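Local coordinates for protein CRISPR system CMR subunit Cmr7 1 (Sulfolobus solfataricus, PDB 2X5Q) that belongs to the Cmr7 family, possibly forms homodimers and is part of the crRNA-containing CMR ribonucleoprotein complex of CRISPR antiviral defence, at residues A[138-151]-A[182-195]. Sequence-based numbering, arbitrary orientation.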
loop_
_atom_site.group_PDB
_atom_site.type_symbol
_atom_site.label_atom_id
_atom_site.label_comp_id
_atom_site.label_asym_id
_atom_site.label_seq_id
_atom_site.Cartn_x
_atom_site.Cartn_y
_atom_site.Cartn_z
ATOM N N ASP A 138 -2.685 -19.159 -0.208
ATOM C CA ASP A 138 -3.792 -19.929 -0.762
ATOM C C ASP A 138 -4.963 -19.035 -1.182
ATOM O O ASP A 138 -6.131 -19.417 -1.054
ATOM C CB ASP A 138 -4.245 -20.956 0.288
ATOM C CG ASP A 138 -4.727 -22.233 -0.324
ATOM O OD1 ASP A 138 -5.837 -22.214 -0.893
ATOM O OD2 ASP A 138 -4.001 -23.255 -0.231
ATOM N N LYS A 139 -4.637 -17.841 -1.672
ATOM C CA LYS A 139 -5.635 -16.839 -2.022
ATOM C C LYS A 139 -5.368 -16.301 -3.413
ATOM O O LYS A 139 -4.209 -16.145 -3.809
ATOM C CB LYS A 139 -5.609 -15.695 -1.023
ATOM C CG LYS A 139 -6.063 -16.117 0.364
ATOM C CD LYS A 139 -6.346 -14.946 1.244
ATOM C CE LYS A 139 -6.466 -15.348 2.701
ATOM N NZ LYS A 139 -7.624 -16.228 2.921
ATOM N N VAL A 140 -6.441 -16.023 -4.146
ATOM C CA VAL A 140 -6.336 -15.545 -5.521
ATOM C C VAL A 140 -7.009 -14.193 -5.612
ATOM O O VAL A 140 -8.086 -14.004 -5.054
ATOM C CB VAL A 140 -6.987 -16.515 -6.547
ATOM C CG1 VAL A 140 -8.450 -16.835 -6.192
ATOM C CG2 VAL A 140 -6.901 -15.941 -7.952
ATOM N N THR A 141 -6.347 -13.263 -6.293
ATOM C CA THR A 141 -6.903 -11.948 -6.557
ATOM C C THR A 141 -7.298 -11.906 -8.028
ATOM O O THR A 141 -6.555 -12.389 -8.898
ATOM C CB THR A 141 -5.900 -10.837 -6.213
ATOM O OG1 THR A 141 -4.798 -10.871 -7.141
ATOM C CG2 THR A 141 -5.378 -11.046 -4.811
ATOM N N SER A 142 -8.473 -11.354 -8.303
ATOM C CA SER A 142 -9.031 -11.384 -9.634
ATOM C C SER A 142 -9.559 -10.033 -9.996
ATOM O O SER A 142 -10.142 -9.355 -9.163
ATOM C CB SER A 142 -10.185 -12.384 -9.699
ATOM O OG SER A 142 -9.759 -13.624 -9.199
ATOM N N PHE A 143 -9.368 -9.678 -11.258
ATOM C CA PHE A 143 -9.920 -8.473 -11.814
ATOM C C PHE A 143 -11.427 -8.656 -12.005
ATOM O O PHE A 143 -11.873 -9.638 -12.603
ATOM C CB PHE A 143 -9.239 -8.174 -13.150
ATOM C CG PHE A 143 -9.836 -7.010 -13.882
ATOM C CD1 PHE A 143 -9.457 -5.717 -13.573
ATOM C CD2 PHE A 143 -10.779 -7.212 -14.877
ATOM C CE1 PHE A 143 -10.000 -4.645 -14.237
ATOM C CE2 PHE A 143 -11.328 -6.139 -15.548
ATOM C CZ PHE A 143 -10.935 -4.856 -15.232
ATOM N N VAL A 144 -12.196 -7.705 -11.492
ATOM C CA VAL A 144 -13.646 -7.733 -11.599
ATOM C C VAL A 144 -14.140 -6.417 -12.179
ATOM O O VAL A 144 -13.630 -5.354 -11.847
ATOM C CB VAL A 144 -14.303 -7.982 -10.224
ATOM C CG1 VAL A 144 -15.821 -8.141 -10.382
ATOM C CG2 VAL A 144 -13.696 -9.248 -9.563
ATOM N N SER A 145 -15.108 -6.498 -13.090
ATOM C CA SER A 145 -15.810 -5.298 -13.549
ATOM C C SER A 145 -17.243 -5.351 -13.033
ATOM O O SER A 145 -17.737 -6.405 -12.638
ATOM C CB SER A 145 -15.772 -5.199 -15.068
ATOM O OG SER A 145 -16.556 -6.221 -15.638
ATOM N N LEU A 146 -17.907 -4.204 -13.006
ATOM C CA LEU A 146 -19.292 -4.163 -12.532
ATOM C C LEU A 146 -20.221 -4.823 -13.550
ATOM O O LEU A 146 -20.176 -4.505 -14.737
ATOM C CB LEU A 146 -19.759 -2.731 -12.274
ATOM C CG LEU A 146 -19.281 -2.020 -11.012
ATOM C CD1 LEU A 146 -20.136 -0.794 -10.781
ATOM C CD2 LEU A 146 -19.312 -2.930 -9.780
ATOM N N ASP A 147 -21.058 -5.744 -13.075
ATOM C CA ASP A 147 -22.182 -6.224 -13.868
ATOM C C ASP A 147 -23.066 -5.014 -14.207
ATOM O O ASP A 147 -23.219 -4.093 -13.392
ATOM C CB ASP A 147 -22.949 -7.313 -13.105
ATOM C CG ASP A 147 -24.257 -7.691 -13.773
ATOM O OD1 ASP A 147 -24.342 -8.777 -14.389
ATOM O OD2 ASP A 147 -25.211 -6.900 -13.667
ATOM N N ARG A 148 -23.611 -4.989 -15.418
ATOM C CA ARG A 148 -24.295 -3.786 -15.901
ATOM C C ARG A 148 -25.655 -3.552 -15.256
ATOM O O ARG A 148 -26.070 -2.400 -15.117
ATOM C CB ARG A 148 -24.404 -3.794 -17.427
ATOM C CG ARG A 148 -23.101 -3.400 -18.080
ATOM C CD ARG A 148 -23.125 -3.498 -19.601
ATOM N NE ARG A 148 -21.754 -3.456 -20.112
ATOM C CZ ARG A 148 -21.400 -3.230 -21.376
ATOM N NH1 ARG A 148 -22.317 -3.011 -22.319
ATOM N NH2 ARG A 148 -20.107 -3.229 -21.696
ATOM N N ASP A 149 -26.342 -4.628 -14.870
ATOM C CA ASP A 149 -27.557 -4.510 -14.063
ATOM C C ASP A 149 -27.198 -3.961 -12.676
ATOM O O ASP A 149 -27.839 -3.032 -12.208
ATOM C CB ASP A 149 -28.288 -5.841 -13.899
ATOM C CG ASP A 149 -28.801 -6.408 -15.212
ATOM O OD1 ASP A 149 -29.467 -5.669 -15.977
ATOM O OD2 ASP A 149 -28.554 -7.605 -15.457
ATOM N N VAL A 150 -26.183 -4.534 -12.029
ATOM C CA VAL A 150 -25.764 -4.041 -10.702
ATOM C C VAL A 150 -25.306 -2.578 -10.740
ATOM O O VAL A 150 -25.566 -1.825 -9.805
ATOM C CB VAL A 150 -24.658 -4.900 -10.049
ATOM C CG1 VAL A 150 -23.328 -4.655 -10.710
ATOM C CG2 VAL A 150 -24.533 -4.563 -8.562
ATOM N N ALA A 151 -24.631 -2.162 -11.805
ATOM C CA ALA A 151 -24.228 -0.757 -11.936
ATOM C C ALA A 151 -25.441 0.191 -11.925
ATOM O O ALA A 151 -25.378 1.303 -11.367
ATOM C CB ALA A 151 -23.411 -0.552 -13.191
ATOM N N VAL A 182 -20.142 5.031 -14.027
ATOM C CA VAL A 182 -20.060 3.957 -13.031
ATOM C C VAL A 182 -19.614 2.646 -13.665
ATOM O O VAL A 182 -18.735 1.968 -13.135
ATOM C CB VAL A 182 -21.387 3.796 -12.254
ATOM C CG1 VAL A 182 -21.404 2.525 -11.435
ATOM C CG2 VAL A 182 -21.599 5.012 -11.340
ATOM N N GLU A 183 -20.180 2.309 -14.818
ATOM C CA GLU A 183 -19.819 1.076 -15.492
ATOM C C GLU A 183 -18.380 1.104 -16.036
ATOM O O GLU A 183 -17.678 0.103 -15.943
ATOM C CB GLU A 183 -20.830 0.757 -16.606
ATOM C CG GLU A 183 -20.605 -0.585 -17.297
ATOM C CD GLU A 183 -20.401 -1.754 -16.336
ATOM O OE1 GLU A 183 -20.880 -1.707 -15.177
ATOM O OE2 GLU A 183 -19.743 -2.725 -16.747
ATOM N N GLU A 184 -17.945 2.256 -16.552
ATOM C CA GLU A 184 -16.576 2.447 -17.052
ATOM C C GLU A 184 -15.523 2.340 -15.967
ATOM O O GLU A 184 -14.500 1.685 -16.135
ATOM C CB GLU A 184 -16.405 3.834 -17.690
ATOM C CG GLU A 184 -16.946 3.980 -19.090
ATOM C CD GLU A 184 -17.078 5.444 -19.546
ATOM O OE1 GLU A 184 -16.784 6.397 -18.763
ATOM O OE2 GLU A 184 -17.514 5.645 -20.699
ATOM N N ILE A 185 -15.757 3.045 -14.871
ATOM C CA ILE A 185 -14.717 3.291 -13.879
ATOM C C ILE A 185 -14.468 2.152 -12.905
ATOM O O ILE A 185 -13.327 1.824 -12.633
ATOM C CB ILE A 185 -15.047 4.562 -13.040
ATOM C CG1 ILE A 185 -15.018 5.801 -13.929
ATOM C CG2 ILE A 185 -14.075 4.738 -11.878
ATOM C CD1 ILE A 185 -15.787 6.945 -13.314
ATOM N N PHE A 186 -15.526 1.578 -12.346
ATOM C CA PHE A 186 -15.380 0.810 -11.107
ATOM C C PHE A 186 -15.065 -0.672 -11.313
ATOM O O PHE A 186 -15.776 -1.558 -10.834
ATOM C CB PHE A 186 -16.593 1.025 -10.208
ATOM C CG PHE A 186 -16.644 2.400 -9.636
ATOM C CD1 PHE A 186 -15.727 2.792 -8.681
ATOM C CD2 PHE A 186 -17.556 3.332 -10.102
ATOM C CE1 PHE A 186 -15.754 4.073 -8.162
ATOM C CE2 PHE A 186 -17.580 4.606 -9.578
ATOM C CZ PHE A 186 -16.681 4.974 -8.614
ATOM N N ASN A 187 -13.975 -0.915 -12.026
ATOM C CA ASN A 187 -13.306 -2.199 -11.996
ATOM C C ASN A 187 -12.481 -2.277 -10.710
ATOM O O ASN A 187 -12.073 -1.248 -10.155
ATOM C CB ASN A 187 -12.381 -2.357 -13.188
ATOM C CG ASN A 187 -13.054 -2.062 -14.492
ATOM O OD1 ASN A 187 -14.207 -2.430 -14.706
ATOM N ND2 ASN A 187 -12.330 -1.403 -15.395
ATOM N N TYR A 188 -12.246 -3.492 -10.237
ATOM C CA TYR A 188 -11.528 -3.709 -8.991
ATOM C C TYR A 188 -10.978 -5.130 -8.919
ATOM O O TYR A 188 -11.294 -5.991 -9.757
ATOM C CB TYR A 188 -12.428 -3.418 -7.778
ATOM C CG TYR A 188 -13.672 -4.299 -7.676
ATOM C CD1 TYR A 188 -13.703 -5.399 -6.838
ATOM C CD2 TYR A 188 -14.810 -4.024 -8.421
ATOM C CE1 TYR A 188 -14.843 -6.218 -6.741
ATOM C CE2 TYR A 188 -15.954 -4.819 -8.326
ATOM C CZ TYR A 188 -15.959 -5.915 -7.485
ATOM O OH TYR A 188 -17.070 -6.714 -7.402
ATOM N N TYR A 189 -10.112 -5.350 -7.936
ATOM C CA TYR A 189 -9.529 -6.664 -7.693
ATOM C C TYR A 189 -10.122 -7.206 -6.401
ATOM O O TYR A 189 -10.132 -6.518 -5.376
ATOM C CB TYR A 189 -8.003 -6.577 -7.609
ATOM C CG TYR A 189 -7.362 -6.446 -8.967
ATOM C CD1 TYR A 189 -6.777 -7.539 -9.585
ATOM C CD2 TYR A 189 -7.367 -5.224 -9.649
ATOM C CE1 TYR A 189 -6.202 -7.426 -10.845
ATOM C CE2 TYR A 189 -6.788 -5.107 -10.907
ATOM C CZ TYR A 189 -6.215 -6.207 -11.491
ATOM O OH TYR A 189 -5.663 -6.103 -12.723
ATOM N N SER A 190 -10.688 -8.402 -6.471
ATOM C CA SER A 190 -11.203 -9.052 -5.273
ATOM C C SER A 190 -10.327 -10.238 -4.951
ATOM O O SER A 190 -9.766 -10.870 -5.847
ATOM C CB SER A 190 -12.661 -9.480 -5.432
ATOM O OG SER A 190 -12.786 -10.643 -6.187
ATOM N N ILE A 191 -10.195 -10.515 -3.664
ATOM C CA ILE A 191 -9.341 -11.582 -3.184
ATOM C C ILE A 191 -10.221 -12.635 -2.533
ATOM O O ILE A 191 -11.182 -12.307 -1.833
ATOM C CB ILE A 191 -8.250 -11.038 -2.230
ATOM C CG1 ILE A 191 -7.308 -12.152 -1.770
ATOM C CG2 ILE A 191 -8.862 -10.282 -1.047
ATOM C CD1 ILE A 191 -6.007 -11.615 -1.186
ATOM N N LYS A 192 -9.892 -13.894 -2.788
ATOM C CA LYS A 192 -10.667 -15.027 -2.299
ATOM C C LYS A 192 -9.725 -16.172 -1.926
ATOM O O LYS A 192 -8.669 -16.346 -2.548
ATOM C CB LYS A 192 -11.651 -15.485 -3.381
ATOM C CG LYS A 192 -12.446 -16.714 -2.999
ATOM C CD LYS A 192 -13.351 -17.215 -4.095
ATOM C CE LYS A 192 -13.985 -18.550 -3.680
ATOM N NZ LYS A 192 -14.785 -18.396 -2.412
ATOM N N SER A 193 -10.108 -16.949 -0.914
ATOM C CA SER A 193 -9.347 -18.137 -0.546
ATOM C C SER A 193 -9.773 -19.305 -1.429
ATOM O O SER A 193 -10.957 -19.494 -1.701
ATOM C CB SER A 193 -9.533 -18.483 0.929
ATOM O OG SER A 193 -10.899 -18.651 1.223
ATOM N N LEU A 194 -8.791 -20.071 -1.882
ATOM C CA LEU A 194 -9.030 -21.200 -2.782
ATOM C C LEU A 194 -9.473 -22.478 -2.076
ATOM O O LEU A 194 -10.055 -23.375 -2.709
ATOM C CB LEU A 194 -7.753 -21.491 -3.577
ATOM C CG LEU A 194 -7.344 -20.384 -4.545
ATOM C CD1 LEU A 194 -5.886 -20.500 -4.937
ATOM C CD2 LEU A 194 -8.231 -20.426 -5.775
ATOM N N LYS A 195 -9.163 -22.598 -0.788
ATOM C CA LYS A 195 -9.365 -23.874 -0.074
ATOM C C LYS A 195 -10.298 -23.764 1.127
ATOM O O LYS A 195 -10.547 -24.743 1.833
ATOM C CB LYS A 195 -8.010 -24.451 0.350
ATOM C CG LYS A 195 -7.326 -25.341 -0.702
ATOM C CD LYS A 195 -6.306 -26.257 -0.027
ATOM C CE LYS A 195 -5.697 -27.311 -0.965
ATOM N NZ LYS A 195 -4.494 -26.790 -1.705
HETATM O O HOH W 1 -10.362 -13.637 -6.626
HETATM O O HOH W 2 -16.829 -2.005 -14.210
#
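Strands 139-144 and 188-193 run antiparallel, their axes 153° apart, with V140-K192, S142-S190 and V144-Y188 as hydrogen-bonded pairs and L194 N adding a bond to D138 O. Within the V144-Y188 pair, V144 N lies 2.6 Å from Y188 O. The face bearing V144 and Y188 carries a CH-pi contact: V144 CB sits over the tyrosine ring, 3.9 Å from its centroid, while CG1, anti to the backbone N (chi1 -175°), reaches toward the phenol end. The Y188 hydroxyl itself bonds to E66 and to the backbone N of N18. On the face of F143 and Y189, the edge of the phenylalanine ring turns to the face of the tyrosine in an offset edge-to-face pair, centroids 5.6 Å apart and planes at 70°. F143 CZ also packs against N187 CB at 3.5 Å. The ribbon is a two-stranded antiparallel ladder whose strands are linked through helices 148-162, 164-169 and 172-185; Y189 and I191 also make backbone bonds to I64. Further along, T141 CG2 touches I191 CD1, and V140 CG1 meets L194 CD2 at 3.6 Å. One water joins V140 O, S142 OG and S190 O. Beyond the ladder, L146 branches: CD1 packs on V182 CG1 at 3.6 Å, and CD2 approaches the edge of the Y188 ring. E183, its chain bent at chi2, brings OE2 to 2.7 Å from L146 O. A second water accepts from L146 N and lies within hydrogen-bonding distance of E183 O and N187 OD1, tying L146 to the helix end and to the inverse gamma turn centred on F186.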